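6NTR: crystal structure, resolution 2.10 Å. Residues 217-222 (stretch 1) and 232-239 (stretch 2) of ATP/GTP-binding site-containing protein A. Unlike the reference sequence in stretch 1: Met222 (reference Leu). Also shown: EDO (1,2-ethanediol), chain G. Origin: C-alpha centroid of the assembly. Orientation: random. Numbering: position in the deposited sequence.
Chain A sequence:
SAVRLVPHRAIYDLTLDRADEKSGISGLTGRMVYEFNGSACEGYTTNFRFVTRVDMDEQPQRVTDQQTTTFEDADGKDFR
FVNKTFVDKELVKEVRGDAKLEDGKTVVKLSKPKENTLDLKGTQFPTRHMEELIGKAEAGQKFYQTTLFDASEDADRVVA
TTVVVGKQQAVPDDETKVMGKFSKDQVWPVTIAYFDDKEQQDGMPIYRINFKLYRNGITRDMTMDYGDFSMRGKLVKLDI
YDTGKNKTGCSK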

# COMPACT_ATOMS: atom_id res chain seq x y z
N GLY A 217 -12.07 -5.09 2.38
CA GLY A 217 -10.87 -4.30 2.25
C GLY A 217 -9.76 -4.67 3.20
O GLY A 217 -8.62 -4.30 2.96
N ILE A 218 -10.06 -5.39 4.27
CA ILE A 218 -9.01 -5.75 5.21
C ILE A 218 -8.02 -6.63 4.48
O ILE A 218 -8.36 -7.29 3.51
CB ILE A 218 -9.62 -6.45 6.43
CG1 ILE A 218 -10.56 -5.49 7.15
CG2 ILE A 218 -8.55 -6.91 7.39
CD1 ILE A 218 -11.07 -5.99 8.46
N THR A 219 -6.76 -6.58 4.89
CA THR A 219 -5.73 -7.44 4.33
C THR A 219 -4.83 -7.91 5.45
O THR A 219 -4.74 -7.28 6.50
CB THR A 219 -4.85 -6.72 3.31
OG1 THR A 219 -3.95 -5.87 4.00
CG2 THR A 219 -5.67 -5.90 2.40
N ARG A 220 -4.13 -9.02 5.22
CA ARG A 220 -3.25 -9.59 6.22
C ARG A 220 -2.18 -10.39 5.51
O ARG A 220 -2.10 -10.39 4.28
CB ARG A 220 -4.03 -10.45 7.21
CG ARG A 220 -4.74 -11.63 6.58
CD ARG A 220 -5.45 -12.40 7.66
NE ARG A 220 -6.21 -13.54 7.16
CZ ARG A 220 -5.71 -14.75 6.97
NH1 ARG A 220 -4.43 -14.99 7.23
NH2 ARG A 220 -6.48 -15.73 6.53
N ASP A 221 -1.32 -11.06 6.26
CA ASP A 221 -0.33 -11.95 5.69
C ASP A 221 0.45 -11.32 4.57
O ASP A 221 0.65 -11.92 3.55
CB ASP A 221 -0.98 -13.25 5.19
CG ASP A 221 -0.02 -14.42 5.18
OD1 ASP A 221 1.19 -14.24 5.09
OD2 ASP A 221 -0.51 -15.55 5.24
N MSE A 222 0.87 -10.10 4.75
CA MSE A 222 1.61 -9.39 3.74
C MSE A 222 3.01 -9.82 3.57
O MSE A 222 3.63 -10.32 4.50
CB MSE A 222 1.70 -7.91 4.05
CG MSE A 222 0.94 -7.53 5.31
SE MSE A 222 -0.10 -6.03 4.70
CE MSE A 222 1.41 -4.95 4.10
N ARG A 232 8.03 -9.18 5.73
CA ARG A 232 6.81 -9.88 6.05
C ARG A 232 5.99 -8.98 6.95
O ARG A 232 6.54 -8.29 7.78
CB ARG A 232 7.14 -11.15 6.83
CG ARG A 232 7.47 -12.37 6.00
CD ARG A 232 6.34 -13.38 6.05
NE ARG A 232 6.54 -14.45 5.09
CZ ARG A 232 5.57 -15.22 4.63
NH1 ARG A 232 4.33 -15.05 5.04
NH2 ARG A 232 5.84 -16.17 3.75
N GLY A 233 4.68 -8.98 6.78
CA GLY A 233 3.84 -8.19 7.63
C GLY A 233 2.72 -9.04 8.16
O GLY A 233 1.88 -9.49 7.41
N LYS A 234 2.68 -9.24 9.46
CA LYS A 234 1.64 -10.05 10.04
C LYS A 234 0.73 -9.22 10.93
O LYS A 234 1.20 -8.53 11.81
CB LYS A 234 2.24 -11.22 10.83
CG LYS A 234 3.04 -12.20 10.01
CD LYS A 234 2.16 -12.92 9.01
CE LYS A 234 2.77 -14.23 8.58
NZ LYS A 234 2.06 -15.35 9.24
N LEU A 235 -0.57 -9.29 10.70
CA LEU A 235 -1.52 -8.54 11.47
C LEU A 235 -1.48 -9.03 12.90
O LEU A 235 -1.57 -10.21 13.15
CB LEU A 235 -2.92 -8.71 10.91
CG LEU A 235 -4.00 -7.73 11.31
CD1 LEU A 235 -4.00 -6.50 10.43
CD2 LEU A 235 -5.35 -8.40 11.24
N VAL A 236 -1.38 -8.09 13.83
CA VAL A 236 -1.34 -8.43 15.24
C VAL A 236 -2.46 -7.80 16.04
O VAL A 236 -2.61 -8.12 17.23
CB VAL A 236 0.02 -8.09 15.88
CG1 VAL A 236 1.13 -8.82 15.16
CG2 VAL A 236 0.27 -6.59 15.90
N LYS A 237 -3.27 -6.92 15.46
CA LYS A 237 -4.39 -6.34 16.17
C LYS A 237 -5.32 -5.66 15.18
O LYS A 237 -4.86 -4.95 14.28
CB LYS A 237 -3.91 -5.34 17.21
CG LYS A 237 -4.97 -4.80 18.15
CD LYS A 237 -4.33 -3.89 19.20
CE LYS A 237 -5.35 -3.38 20.19
NZ LYS A 237 -6.39 -2.59 19.48
N LEU A 238 -6.62 -5.86 15.34
CA LEU A 238 -7.59 -5.34 14.38
C LEU A 238 -8.74 -4.71 15.14
O LEU A 238 -9.37 -5.37 15.98
CB LEU A 238 -8.10 -6.45 13.47
CG LEU A 238 -9.17 -5.97 12.52
CD1 LEU A 238 -8.53 -5.07 11.49
CD2 LEU A 238 -9.87 -7.14 11.88
N ASP A 239 -9.00 -3.44 14.85
CA ASP A 239 -10.06 -2.69 15.50
C ASP A 239 -11.08 -2.30 14.45
O ASP A 239 -10.75 -1.59 13.49
CB ASP A 239 -9.51 -1.48 16.23
CG ASP A 239 -8.80 -1.86 17.50
OD1 ASP A 239 -9.38 -2.67 18.26
OD2 ASP A 239 -7.69 -1.35 17.74
C1 EDO G . -6.10 -3.41 5.20
O1 EDO G . -5.61 -4.07 6.38
C2 EDO G . -4.92 -2.95 4.37
O2 EDO G . -5.46 -2.42 3.16

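This is a small antiparallel contact in which one two-hydrogen-bond backbone pair fixes the register, a charged side-chain bridge flanks it, and apolar side chains take over where the two backbones diverge.

The anchor is Met222 opposite Gly233, with their CA atoms 4.6 Å apart. Gly233 N donates to Met222 O at 2.8 Å and nearly in line, whereas the return bond, from Met222 N to Gly233 O at 2.9 Å, is bent and weak. The bridge therefore leans on one good bond. Arg232 CA also lies 3.6 Å from Met222 O, a CA-H...O contact that adds to the environment of the same carbonyl. From this pair the chains separate: the CA distance is 5.1 Å between Asp221 and Lys234, 5.6 Å between Arg220 and Leu235, and 9.3 Å between Ile218 and Leu238. Pairing is thus confined to one end, and side chains must span the rest.

Glycine at 233 has a clear steric logic. A CB modeled on Gly233 would point to the same face of the sheet as the Met222 side chain and would sit 2.9 Å from Met222 CG, a clash. The missing side chain leaves room for that methylene, while the selenomethionine continues away from stretch 2, through SE to the terminal CE. Its chi1 of -3° and chi2 of -130° both lie between the usual wells, so the side chain does not sit in a relaxed rotamer. The residue differs from the reference leucine.

Asp221 marks the corner in stretch 1, with phi/psi of 50/44. Its CA-to-CB bond points away from stretch 2, yet the carboxylate comes nearer, and OD1 forms a salt bridge to Arg232 NH1 at 3.2 Å. The oxygen approaches the guanidinium at its edge, near its plane, where the N-H groups point. Arginine suits this place because its long chain, starting sideways, can reach back to the acid. Lys234 also bends its end nearer; its NZ lies 4.4 Å from Asp221 OD1, too far for a salt bridge but close enough for a favorable long-range attraction between opposite charges. Both residues remain partly exposed, as charged groups at a border can.

Toward the other end the contact becomes apolar and buried. Ile218 and Leu238 point toward the opposing stretches, and their tips meet at 3.8 Å between Ile218 CD1 and Leu238 CD2, closing the gap where the backbones are far apart. Leu235 also points toward stretch 1: its CB packs 4.2 Å from Arg220 CB, and its CD1 lies 4.1 Å from Thr219 O. Arg220 offers only the base of its side chain here, since its end leads away to hydrogen bonds elsewhere in the structure. Thr219 turns its side chain away, and its backbone N donates to O1 of the ethanediol at 3.1 Å.

The rule is economical: 385 Å² of buried surface, one paired position, one salt bridge and a few aliphatic contacts.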